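Local coordinates for protein putative transcriptional regulator (MarR/EmrR family) (Acinetobacter sp. ADP1, PDB 3NRV) that probably binds DNA and regulates transcription as a two-subunit winged helix-turn-helix protein of the MarR/EmrR family, at residues W43-S47 with L107-S112; D54-I60 with T95-N99; K82-N87 with I98-G104. One frame throughout, in Å; residues are numbered along the deposited sequence.

The three contacts illustrate how chemistry follows place in a winged-helix domain. Contact 1 is core: two helices, 40-51 and 102-122, meet mainly through buried aromatic and aliphatic side chains. Contacts 2 and 3 lie nearer the surface and share Ile98 and Asn99 of strand 97-100, and there hydrogen bonds appear: mostly main-chain bonds in contact 3, and in contact 2 one such bond and one to a tyrosine hydroxyl. Contact 2 ties that strand to the start of helix 57-64, whereas contact 3 pairs it with strand 84-87 and runs on into helix 102-122. Contact 1 packs on both: Ile45 CG1 lies 3.9 Å from Ile60 CG2 of contact 2, and Leu107 CD2 lies 3.5 Å from Tyr83 CE1 of contact 3.

Contact 1. Residues W43-S47 with L107-S112; sequences WRIIS and LYEVAS
Trp43, Tyr108 and Ile46 carry most of this buried meeting of two helices. Both segments are helical throughout; their local axes approach to 10.5 Å and cross at -114°, so the contact is confined to a short patch in which the CA atoms of Ser47 and Tyr108 are 6.7 Å apart. Trp43 takes a t chi1 (166°) with chi2 near -109°, which carries its six-membered ring across to the other helix: CZ3 lies 3.5 Å from Ala111 CB, and CH2 is 3.7 Å from Ser112 CA and 3.6 Å from Tyr108 CD1. Tyr108, also t at chi1, answers with a ring inclined only 10° to that of Trp43, but with centroids 5.7 Å apart the two rings are slid past each other and barely overlap. In the MarR fold this joins a helix of the winged-helix DNA-binding domain to the long helix that follows the wing, close to the dimer partner; Tyr108 packs on Gln5 of the second subunit. Ile46 points toward the opposing helix, placing CD1 3.6 Å from Leu107 CD2 and CG2 4.0 Å from Tyr108 CB, at the edge of the tyrosine ring. Ser47 CA lies 3.8 Å from Tyr108 CE1.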
ATOM      1  N   TRP C  43      -9.729   2.017   6.041  1.00 22.17           N
ATOM      2  CA  TRP C  43      -9.030   2.035   7.336  1.00 24.03           C
ATOM      3  C   TRP C  43      -7.805   2.975   7.322  1.00 24.99           C
ATOM      4  O   TRP C  43      -7.603   3.751   8.245  1.00 22.75           O
ATOM      5  CB  TRP C  43      -8.609   0.614   7.792  1.00 25.42           C
ATOM      6  CG  TRP C  43      -7.635   0.711   8.906  1.00 22.82           C
ATOM      7  CD1 TRP C  43      -6.299   0.422   8.876  1.00 27.07           C
ATOM      8  CD2 TRP C  43      -7.901   1.257  10.205  1.00 24.27           C
ATOM      9  NE1 TRP C  43      -5.726   0.724  10.098  1.00 25.48           N
ATOM     10  CE2 TRP C  43      -6.683   1.238  10.921  1.00 26.13           C
ATOM     11  CE3 TRP C  43      -9.052   1.740  10.827  1.00 28.31           C
ATOM     12  CZ2 TRP C  43      -6.595   1.680  12.238  1.00 28.84           C
ATOM     13  CZ3 TRP C  43      -8.956   2.178  12.138  1.00 30.84           C
ATOM     14  CH2 TRP C  43      -7.737   2.145  12.824  1.00 24.93           C
ATOM     15  N   ARG C  44      -6.983   2.901   6.277  1.00 20.13           N
ATOM     16  CA  ARG C  44      -5.804   3.764   6.204  1.00 25.95           C
ATOM     17  C   ARG C  44      -6.194   5.241   6.299  1.00 25.13           C
ATOM     18  O   ARG C  44      -5.550   6.041   6.977  1.00 22.45           O
ATOM     19  CB  ARG C  44      -5.000   3.494   4.911  1.00 22.65           C
ATOM     20  CG  ARG C  44      -4.424   2.052   4.822  1.00 26.41           C
ATOM     21  CD  ARG C  44      -3.643   1.832   3.511  1.00 23.38           C
ATOM     22  NE  ARG C  44      -2.429   2.662   3.491  1.00 28.44           N
ATOM     23  CZ  ARG C  44      -1.759   3.017   2.391  1.00 28.70           C
ATOM     24  NH1 ARG C  44      -2.188   2.637   1.200  1.00 26.83           N
ATOM     25  NH2 ARG C  44      -0.657   3.765   2.492  1.00 26.02           N
ATOM     26  N   ILE C  45      -7.271   5.604   5.623  1.00 18.98           N
ATOM     27  CA  ILE C  45      -7.701   6.991   5.641  1.00 20.96           C
ATOM     28  C   ILE C  45      -8.291   7.407   6.996  1.00 22.88           C
ATOM     29  O   ILE C  45      -7.976   8.470   7.514  1.00 21.41           O
ATOM     30  CB  ILE C  45      -8.692   7.263   4.506  1.00 21.41           C
ATOM     31  CG1 ILE C  45      -7.912   7.262   3.186  1.00 25.54           C
ATOM     32  CG2 ILE C  45      -9.371   8.597   4.719  1.00 24.03           C
ATOM     33  CD1 ILE C  45      -8.785   7.271   1.942  1.00 28.89           C
ATOM     34  N   ILE C  46      -9.150   6.559   7.554  1.00 21.82           N
ATOM     35  CA  ILE C  46      -9.710   6.809   8.881  1.00 23.23           C
ATOM     36  C   ILE C  46      -8.586   7.036   9.889  1.00 24.31           C
ATOM     37  O   ILE C  46      -8.634   7.960  10.715  1.00 21.87           O
ATOM     38  CB  ILE C  46     -10.642   5.633   9.297  1.00 25.49           C
ATOM     39  CG1 ILE C  46     -11.982   5.784   8.572  1.00 22.82           C
ATOM     40  CG2 ILE C  46     -10.867   5.597  10.802  1.00 24.41           C
ATOM     41  CD1 ILE C  46     -12.717   4.510   8.466  1.00 30.64           C
ATOM     42  N   SER C  47      -7.555   6.206   9.808  0.57 22.78           N
ATOM     43  CA  SER C  47      -6.446   6.316  10.746  0.57 25.44           C
ATOM     44  C   SER C  47      -5.681   7.637  10.553  0.57 29.97           C
ATOM     45  O   SER C  47      -5.217   8.254  11.520  0.57 26.73           O
ATOM     46  CB  SER C  47      -5.522   5.099  10.639  0.57 27.67           C
ATOM     47  OG  SER C  47      -4.337   5.313  11.382  0.57 27.97           O
ATOM     48  N   LEU C 107     -15.513   4.141  15.296  1.00 24.85           N
ATOM     49  CA  LEU C 107     -14.875   3.099  14.490  1.00 24.20           C
ATOM     50  C   LEU C 107     -13.369   3.091  14.757  1.00 25.78           C
ATOM     51  O   LEU C 107     -12.764   2.038  15.033  1.00 25.83           O
ATOM     52  CB  LEU C 107     -15.172   3.313  13.003  1.00 29.61           C
ATOM     53  CG  LEU C 107     -14.479   2.346  12.034  1.00 31.71           C
ATOM     54  CD1 LEU C 107     -14.779   0.889  12.418  1.00 30.28           C
ATOM     55  CD2 LEU C 107     -14.904   2.629  10.607  1.00 35.74           C
ATOM     56  N   TYR C 108     -12.758   4.272  14.728  1.00 24.15           N
ATOM     57  CA  TYR C 108     -11.322   4.339  14.960  1.00 26.43           C
ATOM     58  C   TYR C 108     -10.970   3.781  16.334  1.00 28.70           C
ATOM     59  O   TYR C 108     -10.000   3.040  16.499  1.00 25.98           O
ATOM     60  CB  TYR C 108     -10.792   5.772  14.822  1.00 26.41           C
ATOM     61  CG  TYR C 108      -9.322   5.833  15.116  1.00 27.74           C
ATOM     62  CD1 TYR C 108      -8.383   5.474  14.155  1.00 23.96           C
ATOM     63  CD2 TYR C 108      -8.868   6.206  16.380  1.00 28.92           C
ATOM     64  CE1 TYR C 108      -7.019   5.496  14.442  1.00 27.41           C
ATOM     65  CE2 TYR C 108      -7.517   6.239  16.676  1.00 33.54           C
ATOM     66  CZ  TYR C 108      -6.598   5.890  15.709  1.00 32.92           C
ATOM     67  OH  TYR C 108      -5.263   5.935  16.026  1.00 35.47           O
ATOM     68  N   GLU C 109     -11.770   4.167  17.323  1.00 26.71           N
ATOM     69  CA  GLU C 109     -11.577   3.740  18.699  1.00 29.65           C
ATOM     70  C   GLU C 109     -11.556   2.215  18.760  1.00 30.05           C
ATOM     71  O   GLU C 109     -10.635   1.636  19.317  1.00 35.86           O
ATOM     72  CB  GLU C 109     -12.709   4.302  19.568  1.00 35.16           C
ATOM     73  CG  GLU C 109     -12.648   3.919  21.048  1.00 45.72           C
ATOM     74  CD  GLU C 109     -13.870   4.424  21.828  1.00 57.35           C
ATOM     75  OE1 GLU C 109     -14.723   5.142  21.241  1.00 56.60           O
ATOM     76  OE2 GLU C 109     -13.982   4.100  23.028  1.00 61.06           O
ATOM     77  N   VAL C 110     -12.549   1.562  18.163  1.00 27.44           N
ATOM     78  CA  VAL C 110     -12.587   0.104  18.214  1.00 30.33           C
ATOM     79  C   VAL C 110     -11.619  -0.610  17.253  1.00 31.45           C
ATOM     80  O   VAL C 110     -11.092  -1.666  17.591  1.00 35.81           O
ATOM     81  CB  VAL C 110     -14.041  -0.475  18.099  1.00 31.66           C
ATOM     82  CG1 VAL C 110     -14.938   0.093  19.211  1.00 27.68           C
ATOM     83  CG2 VAL C 110     -14.646  -0.215  16.718  1.00 24.54           C
ATOM     84  N   ALA C 111     -11.382  -0.060  16.064  1.00 29.31           N
ATOM     85  CA  ALA C 111     -10.531  -0.753  15.088  1.00 26.43           C
ATOM     86  C   ALA C 111      -9.041  -0.528  15.344  1.00 35.01           C
ATOM     87  O   ALA C 111      -8.207  -1.311  14.881  1.00 29.37           O
ATOM     88  CB  ALA C 111     -10.881  -0.345  13.652  1.00 26.70           C
ATOM     89  N   SER C 112      -8.694   0.537  16.067  1.00 31.95           N
ATOM     90  CA  SER C 112      -7.278   0.824  16.289  1.00 28.95           C
ATOM     91  C   SER C 112      -6.621  -0.281  17.127  1.00 31.89           C
ATOM     92  O   SER C 112      -5.459  -0.614  16.921  1.00 28.49           O
ATOM     93  CB  SER C 112      -7.071   2.215  16.907  1.00 35.32           C
ATOM     94  OG  SER C 112      -7.801   2.362  18.103  1.00 31.54           O
TER

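Contact 2. Residues D54-I60 with T95-N99; sequences DCSVQKI and TYAIN. With SO4 (sulfate ion), chain N.
A tyrosine hydroxyl takes up a main-chain NH at the beginning of a helix: Val57 N donates to Tyr96 OH at 3.0 Å, the ring being brought there by a p chi1 (77°). One residue earlier, Ser56 is the N-cap, its p rotamer letting OG accept from Lys59 N at 3.0 Å. Residues 54-56 are non-helical and 57-60 form the first turn; 97-99 are extended. Ser56 and Ala97 are nearest in register, with CA atoms 5.0 Å apart. Ile98 N donates to Cys55 O at 2.8 Å, while water 1 accepts from Cys55 N at 3.0 Å and also lies 2.6 Å from Ile98 O and 2.8 Å from O2 of a sulfate, bridging the two segments. The sulfate is probably from the crystallisation liquor: Asp54 N reaches its O2 at a very short 2.3 Å, and Arg94 and His89 also bind it. Inward, Ile60 CD1 approaches Ile98 CG1 at 4.4 Å, beside Leu49. Joining the segment that leads into helix 57-64 to a wing strand in this way is characteristic of the winged helix-turn-helix fold.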
ATOM      1  N   ASP C  54      -6.608  19.422   9.645  1.00 50.25           N
ATOM      2  CA  ASP C  54      -6.754  19.992   8.321  1.00 52.62           C
ATOM      3  C   ASP C  54      -6.364  18.999   7.242  1.00 44.86           C
ATOM      4  O   ASP C  54      -5.494  19.272   6.405  1.00 47.81           O
ATOM      5  CB  ASP C  54      -5.967  21.302   8.193  1.00 68.56           C
ATOM      6  CG  ASP C  54      -4.697  21.312   9.024  1.00 73.06           C
ATOM      7  OD1 ASP C  54      -4.708  21.922  10.111  1.00 85.13           O
ATOM      8  OD2 ASP C  54      -3.684  20.724   8.593  1.00 69.97           O
ATOM      9  N   CYS C  55      -7.011  17.836   7.263  1.00 35.07           N
ATOM     10  CA  CYS C  55      -6.795  16.858   6.213  1.00 37.03           C
ATOM     11  C   CYS C  55      -7.592  17.207   4.971  1.00 39.81           C
ATOM     12  O   CYS C  55      -8.787  16.945   4.902  1.00 39.78           O
ATOM     13  CB  CYS C  55      -7.171  15.463   6.706  1.00 33.38           C
ATOM     14  SG  CYS C  55      -5.938  14.903   7.882  1.00 37.80           S
ATOM     15  N   SER C  56      -6.919  17.810   4.000  1.00 31.21           N
ATOM     16  CA  SER C  56      -7.474  17.924   2.660  1.00 32.10           C
ATOM     17  C   SER C  56      -7.191  16.613   1.953  1.00 30.29           C
ATOM     18  O   SER C  56      -6.432  15.785   2.456  1.00 27.12           O
ATOM     19  CB  SER C  56      -6.742  19.032   1.904  1.00 32.40           C
ATOM     20  OG  SER C  56      -5.351  18.752   1.931  1.00 31.90           O
ATOM     21  N   VAL C  57      -7.767  16.432   0.769  1.00 29.81           N
ATOM     22  CA  VAL C  57      -7.429  15.275  -0.047  1.00 26.06           C
ATOM     23  C   VAL C  57      -5.941  15.275  -0.354  1.00 29.58           C
ATOM     24  O   VAL C  57      -5.293  14.220  -0.335  1.00 27.55           O
ATOM     25  CB  VAL C  57      -8.272  15.243  -1.341  1.00 28.34           C
ATOM     26  CG1 VAL C  57      -7.754  14.210  -2.309  1.00 30.20           C
ATOM     27  CG2 VAL C  57      -9.729  14.977  -0.994  1.00 29.07           C
ATOM     28  N   GLN C  58      -5.382  16.457  -0.634  1.00 27.27           N
ATOM     29  CA  GLN C  58      -3.940  16.565  -0.875  1.00 29.52           C
ATOM     30  C   GLN C  58      -3.114  16.025   0.302  1.00 29.61           C
ATOM     31  O   GLN C  58      -2.183  15.249   0.124  1.00 29.66           O
ATOM     32  CB  GLN C  58      -3.529  18.023  -1.118  1.00 28.19           C
ATOM     33  CG  GLN C  58      -2.040  18.195  -1.403  1.00 37.10           C
ATOM     34  CD  GLN C  58      -1.624  17.563  -2.717  1.00 54.58           C
ATOM     35  OE1 GLN C  58      -0.881  16.573  -2.747  1.00 57.11           O
ATOM     36  NE2 GLN C  58      -2.104  18.127  -3.817  1.00 53.12           N
ATOM     37  N   LYS C  59      -3.435  16.475   1.505  1.00 28.61           N
ATOM     38  CA  LYS C  59      -2.674  16.032   2.674  1.00 26.12           C
ATOM     39  C   LYS C  59      -2.785  14.512   2.905  1.00 26.24           C
ATOM     40  O   LYS C  59      -1.795  13.857   3.241  1.00 25.77           O
ATOM     41  CB  LYS C  59      -3.081  16.812   3.929  1.00 27.49           C
ATOM     42  CG  LYS C  59      -2.296  16.391   5.167  1.00 34.10           C
ATOM     43  CD  LYS C  59      -2.570  17.310   6.354  1.00 35.58           C
ATOM     44  CE  LYS C  59      -1.733  16.916   7.563  1.00 49.00           C
ATOM     45  NZ  LYS C  59      -1.799  17.974   8.625  1.00 44.60           N
ATOM     46  N   ILE C  60      -3.979  13.950   2.704  1.00 25.54           N
ATOM     47  CA  ILE C  60      -4.158  12.505   2.894  1.00 29.33           C
ATOM     48  C   ILE C  60      -3.323  11.740   1.856  1.00 29.99           C
ATOM     49  O   ILE C  60      -2.632  10.769   2.177  1.00 27.07           O
ATOM     50  CB  ILE C  60      -5.662  12.104   2.839  1.00 26.85           C
ATOM     51  CG1 ILE C  60      -6.445  12.775   3.974  1.00 23.68           C
ATOM     52  CG2 ILE C  60      -5.843  10.589   2.895  1.00 21.73           C
ATOM     53  CD1 ILE C  60      -7.950  12.823   3.710  1.00 26.03           C
ATOM     54  N   THR C  95      -8.766  26.379   4.018  1.00 44.40           N
ATOM     55  CA  THR C  95      -9.477  25.504   3.108  1.00 45.55           C
ATOM     56  C   THR C  95     -10.436  24.539   3.819  1.00 47.33           C
ATOM     57  O   THR C  95     -10.495  24.465   5.051  1.00 41.27           O
ATOM     58  CB  THR C  95      -8.481  24.717   2.254  1.00 56.01           C
ATOM     59  OG1 THR C  95      -7.959  23.597   2.996  1.00 41.77           O
ATOM     60  CG2 THR C  95      -7.362  25.632   1.856  1.00 54.86           C
ATOM     61  N   TYR C  96     -11.202  23.812   3.019  1.00 41.35           N
ATOM     62  CA  TYR C  96     -12.056  22.762   3.532  1.00 37.04           C
ATOM     63  C   TYR C  96     -11.169  21.724   4.234  1.00 34.23           C
ATOM     64  O   TYR C  96      -9.950  21.688   4.039  1.00 33.48           O
ATOM     65  CB  TYR C  96     -12.795  22.101   2.378  1.00 32.63           C
ATOM     66  CG  TYR C  96     -11.928  21.148   1.591  1.00 38.46           C
ATOM     67  CD1 TYR C  96     -12.000  19.774   1.811  1.00 32.41           C
ATOM     68  CD2 TYR C  96     -11.019  21.614   0.641  1.00 36.06           C
ATOM     69  CE1 TYR C  96     -11.205  18.889   1.097  1.00 31.29           C
ATOM     70  CE2 TYR C  96     -10.216  20.728  -0.079  1.00 42.73           C
ATOM     71  CZ  TYR C  96     -10.318  19.357   0.162  1.00 41.52           C
ATOM     72  OH  TYR C  96      -9.533  18.449  -0.529  1.00 32.75           O
ATOM     73  N   ALA C  97     -11.780  20.876   5.046  1.00 30.87           N
ATOM     74  CA  ALA C  97     -11.056  19.743   5.610  1.00 40.70           C
ATOM     75  C   ALA C  97     -11.982  18.533   5.673  1.00 32.78           C
ATOM     76  O   ALA C  97     -13.203  18.686   5.704  1.00 33.06           O
ATOM     77  CB  ALA C  97     -10.515  20.094   7.015  1.00 34.49           C
ATOM     78  N   ILE C  98     -11.408  17.334   5.677  1.00 32.13           N
ATOM     79  CA  ILE C  98     -12.202  16.120   5.872  1.00 25.32           C
ATOM     80  C   ILE C  98     -12.101  15.748   7.358  1.00 32.84           C
ATOM     81  O   ILE C  98     -10.996  15.718   7.914  1.00 31.63           O
ATOM     82  CB  ILE C  98     -11.660  14.961   5.021  1.00 27.03           C
ATOM     83  CG1 ILE C  98     -11.554  15.364   3.532  1.00 30.46           C
ATOM     84  CG2 ILE C  98     -12.509  13.673   5.221  1.00 24.16           C
ATOM     85  CD1 ILE C  98     -12.913  15.685   2.895  1.00 33.25           C
ATOM     86  N   ASN C  99     -13.235  15.481   8.001  1.00 31.23           N
ATOM     87  CA  ASN C  99     -13.239  15.072   9.411  1.00 31.53           C
ATOM     88  C   ASN C  99     -14.014  13.776   9.639  1.00 29.23           C
ATOM     89  O   ASN C  99     -15.008  13.514   8.968  1.00 28.34           O
ATOM     90  CB  ASN C  99     -13.902  16.129  10.302  1.00 33.34           C
ATOM     91  CG  ASN C  99     -13.220  17.481  10.248  1.00 42.39           C
ATOM     92  OD1 ASN C  99     -12.006  17.591  10.099  1.00 48.21           O
ATOM     93  ND2 ASN C  99     -14.013  18.523  10.401  1.00 46.16           N
TER
HETATM   94  S   SO4 N 148      -9.601  20.019  11.221  1.00 86.75           S
HETATM   95  O1  SO4 N 148     -10.766  20.408  10.417  1.00 55.87           O
HETATM   96  O2  SO4 N 148      -8.750  19.098  10.474  1.00 53.50           O
HETATM   97  O3  SO4 N 148      -8.839  21.204  11.608  1.00 85.67           O
HETATM   98  O4  SO4 N 148     -10.051  19.350  12.442  1.00 92.93           O
HETATM   99  O   HOH W   1      -8.911  16.620   9.209  1.00 37.18           O

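Contact 3. Residues K82-N87 with I98-G104; sequences KYIEVN and INLTEMG
The beta hairpin of a winged helix, the wing, is built here from strands 84-87 and 97-100, with the turn into helix 102-122 closing its base. The local strand axes lie 4.6 Å apart at 142°. Glu85 and Asn99 form the hydrogen-bonded antiparallel pair, with CA atoms 5.5 Å apart: Glu85 N donates to Asn99 O at 2.8 Å, and Asn99 N to Glu85 O at 2.9 Å. Ile84-Leu100 and Val86-Ile98 are the flanking non-hydrogen-bonded pairs, at CA separations of 4.2 and 4.7 Å. Beyond the strands, Thr101 N donates to Tyr83 O at 2.9 Å. Thr101 is also the N-cap of the following helix, and in its p rotamer OG1 does double duty, donating to Lys82 O at 2.7 Å and accepting from Gly104 N at 3.1 Å. Lys82, with phi 69°, ends the preceding helix in a Schellman motif, so one threonine links the end of one helix to the start of the next. At the far end, Asn87 OD1 accepts from His89 N. Ile84 and Ile98 pack on helices 40-51 and 68-80, with Ile84 CD1 3.9 Å from Ile98 CG2; the more exposed Val86 continues the row, its CG2 3.9 Å from Ile98 CD1. At the base, selenomethionine Met103 makes an oblique Met-aromatic contact, SE 5.2 Å from the Tyr83 ring centroid. Gly104 lies so close that a CB there would clash with the carbonyl oxygen Tyr83 O, which instead receives a CA-H...O contact from Gly104 CA at 3.4 Å.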
ATOM      1  N   LYS C  82     -21.188   7.421   6.185  1.00 29.76           N
ATOM      2  CA  LYS C  82     -21.369   8.326   7.318  1.00 28.91           C
ATOM      3  C   LYS C  82     -20.245   8.239   8.340  1.00 30.65           C
ATOM      4  O   LYS C  82     -20.445   8.558   9.526  1.00 26.08           O
ATOM      5  CB  LYS C  82     -22.739   8.126   7.984  1.00 31.21           C
ATOM      6  CG  LYS C  82     -23.908   8.225   7.011  1.00 40.74           C
ATOM      7  CD  LYS C  82     -25.227   8.343   7.743  1.00 54.66           C
ATOM      8  CE  LYS C  82     -26.400   8.284   6.774  1.00 54.74           C
ATOM      9  NZ  LYS C  82     -26.213   9.239   5.645  1.00 67.52           N
ATOM     10  N   TYR C  83     -19.067   7.815   7.879  1.00 25.47           N
ATOM     11  CA  TYR C  83     -17.859   7.825   8.714  1.00 26.92           C
ATOM     12  C   TYR C  83     -17.087   9.141   8.705  1.00 25.16           C
ATOM     13  O   TYR C  83     -16.314   9.435   9.633  1.00 23.16           O
ATOM     14  CB  TYR C  83     -16.905   6.715   8.273  1.00 31.20           C
ATOM     15  CG  TYR C  83     -17.413   5.329   8.605  1.00 28.86           C
ATOM     16  CD1 TYR C  83     -17.753   4.998   9.908  1.00 32.37           C
ATOM     17  CD2 TYR C  83     -17.543   4.361   7.629  1.00 25.22           C
ATOM     18  CE1 TYR C  83     -18.218   3.731  10.230  1.00 36.11           C
ATOM     19  CE2 TYR C  83     -18.007   3.073   7.947  1.00 33.15           C
ATOM     20  CZ  TYR C  83     -18.336   2.776   9.252  1.00 34.37           C
ATOM     21  OH  TYR C  83     -18.798   1.529   9.597  1.00 34.07           O
ATOM     22  N   ILE C  84     -17.234   9.897   7.623  1.00 28.50           N
ATOM     23  CA  ILE C  84     -16.553  11.182   7.504  1.00 29.28           C
ATOM     24  C   ILE C  84     -17.534  12.237   7.045  1.00 29.24           C
ATOM     25  O   ILE C  84     -18.617  11.925   6.553  1.00 25.12           O
ATOM     26  CB  ILE C  84     -15.315  11.143   6.533  1.00 26.98           C
ATOM     27  CG1 ILE C  84     -15.748  10.972   5.065  1.00 24.94           C
ATOM     28  CG2 ILE C  84     -14.346  10.051   6.935  1.00 28.50           C
ATOM     29  CD1 ILE C  84     -16.056  12.323   4.329  1.00 27.52           C
ATOM     30  N   GLU C  85     -17.155  13.493   7.220  1.00 28.16           N
ATOM     31  CA  GLU C  85     -17.947  14.580   6.666  1.00 33.10           C
ATOM     32  C   GLU C  85     -16.978  15.653   6.186  1.00 27.82           C
ATOM     33  O   GLU C  85     -15.866  15.785   6.714  1.00 29.24           O
ATOM     34  CB  GLU C  85     -18.883  15.156   7.740  1.00 30.18           C
ATOM     35  CG  GLU C  85     -18.106  15.720   8.911  1.00 37.49           C
ATOM     36  CD  GLU C  85     -18.986  16.096  10.111  1.00 52.51           C
ATOM     37  OE1 GLU C  85     -20.201  15.784  10.111  1.00 50.77           O
ATOM     38  OE2 GLU C  85     -18.444  16.708  11.056  1.00 47.56           O
ATOM     39  N   VAL C  86     -17.391  16.402   5.170  1.00 28.25           N
ATOM     40  CA  VAL C  86     -16.571  17.482   4.649  1.00 32.96           C
ATOM     41  C   VAL C  86     -16.798  18.693   5.529  1.00 33.13           C
ATOM     42  O   VAL C  86     -17.927  19.085   5.763  1.00 34.04           O
ATOM     43  CB  VAL C  86     -16.931  17.836   3.200  1.00 32.79           C
ATOM     44  CG1 VAL C  86     -16.144  19.080   2.750  1.00 33.59           C
ATOM     45  CG2 VAL C  86     -16.641  16.654   2.287  1.00 32.88           C
ATOM     46  N   ASN C  87     -15.720  19.263   6.036  1.00 33.33           N
ATOM     47  CA  ASN C  87     -15.817  20.449   6.867  1.00 41.84           C
ATOM     48  C   ASN C  87     -15.379  21.647   6.038  1.00 35.28           C
ATOM     49  O   ASN C  87     -14.209  21.779   5.703  1.00 37.30           O
ATOM     50  CB  ASN C  87     -14.941  20.307   8.107  1.00 46.70           C
ATOM     51  CG  ASN C  87     -15.069  21.487   9.048  1.00 59.60           C
ATOM     52  OD1 ASN C  87     -15.605  22.535   8.680  1.00 61.90           O
ATOM     53  ND2 ASN C  87     -14.572  21.325  10.276  1.00 58.94           N
ATOM     54  N   ILE C  98     -11.408  17.334   5.677  1.00 32.13           N
ATOM     55  CA  ILE C  98     -12.202  16.120   5.872  1.00 25.32           C
ATOM     56  C   ILE C  98     -12.101  15.748   7.358  1.00 32.84           C
ATOM     57  O   ILE C  98     -10.996  15.718   7.914  1.00 31.63           O
ATOM     58  CB  ILE C  98     -11.660  14.961   5.021  1.00 27.03           C
ATOM     59  CG1 ILE C  98     -11.554  15.364   3.532  1.00 30.46           C
ATOM     60  CG2 ILE C  98     -12.509  13.673   5.221  1.00 24.16           C
ATOM     61  CD1 ILE C  98     -12.913  15.685   2.895  1.00 33.25           C
ATOM     62  N   ASN C  99     -13.235  15.481   8.001  1.00 31.23           N
ATOM     63  CA  ASN C  99     -13.239  15.072   9.411  1.00 31.53           C
ATOM     64  C   ASN C  99     -14.014  13.776   9.639  1.00 29.23           C
ATOM     65  O   ASN C  99     -15.008  13.514   8.968  1.00 28.34           O
ATOM     66  CB  ASN C  99     -13.902  16.129  10.302  1.00 33.34           C
ATOM     67  CG  ASN C  99     -13.220  17.481  10.248  1.00 42.39           C
ATOM     68  OD1 ASN C  99     -12.006  17.591  10.099  1.00 48.21           O
ATOM     69  ND2 ASN C  99     -14.013  18.523  10.401  1.00 46.16           N
ATOM     70  N   LEU C 100     -13.589  12.997  10.629  1.00 25.95           N
ATOM     71  CA  LEU C 100     -14.383  11.851  11.077  1.00 28.27           C
ATOM     72  C   LEU C 100     -15.701  12.345  11.672  1.00 25.64           C
ATOM     73  O   LEU C 100     -15.732  13.371  12.338  1.00 30.26           O
ATOM     74  CB  LEU C 100     -13.621  11.065  12.151  1.00 26.35           C
ATOM     75  CG  LEU C 100     -12.327  10.387  11.698  1.00 33.09           C
ATOM     76  CD1 LEU C 100     -11.552   9.839  12.885  1.00 29.84           C
ATOM     77  CD2 LEU C 100     -12.668   9.282  10.709  1.00 27.67           C
ATOM     78  N   THR C 101     -16.791  11.643  11.422  1.00 27.86           N
ATOM     79  CA  THR C 101     -18.015  11.923  12.167  1.00 30.23           C
ATOM     80  C   THR C 101     -17.850  11.286  13.555  1.00 34.71           C
ATOM     81  O   THR C 101     -16.817  10.663  13.840  1.00 28.83           O
ATOM     82  CB  THR C 101     -19.208  11.284  11.502  1.00 28.29           C
ATOM     83  OG1 THR C 101     -18.951   9.879  11.370  1.00 30.74           O
ATOM     84  CG2 THR C 101     -19.463  11.907  10.102  1.00 30.72           C
ATOM     85  N   GLU C 102     -18.851  11.427  14.418  1.00 33.63           N
ATOM     86  CA  GLU C 102     -18.808  10.726  15.701  1.00 37.27           C
ATOM     87  C   GLU C 102     -18.713   9.207  15.485  1.00 28.38           C
ATOM     88  O   GLU C 102     -17.979   8.523  16.189  1.00 28.92           O
ATOM     89  CB  GLU C 102     -20.021  11.067  16.579  1.00 41.00           C
ATOM     90  CG  GLU C 102     -19.841  10.655  18.045  1.00 54.37           C
ATOM     91  CD  GLU C 102     -21.076  10.931  18.909  1.00 76.16           C
ATOM     92  OE1 GLU C 102     -20.911  11.173  20.129  1.00 55.45           O
ATOM     93  OE2 GLU C 102     -22.208  10.906  18.370  1.00 70.32           O
HETATM   94  N   MSE C 103     -19.440   8.685  14.502  1.00 27.46           N
HETATM   95  CA  MSE C 103     -19.337   7.256  14.194  1.00 30.15           C
HETATM   96  C   MSE C 103     -17.958   6.859  13.657  1.00 27.26           C
HETATM   97  O   MSE C 103     -17.456   5.783  13.967  1.00 26.54           O
HETATM   98  CB  MSE C 103     -20.433   6.792  13.232  1.00 34.11           C
HETATM   99  CG  MSE C 103     -20.397   5.284  12.988  1.00 30.29           C
HETATM  100 SE   MSE C 103     -22.001   4.536  12.121  0.75 47.11          SE
HETATM  101  CE  MSE C 103     -23.016   6.171  11.917  1.00 34.64           C
ATOM    102  N   GLY C 104     -17.338   7.719  12.851  1.00 29.94           N
ATOM    103  CA  GLY C 104     -15.998   7.425  12.380  1.00 25.81           C
ATOM    104  C   GLY C 104     -14.993   7.432  13.524  1.00 25.45           C
ATOM    105  O   GLY C 104     -14.058   6.635  13.546  1.00 24.75           O
TER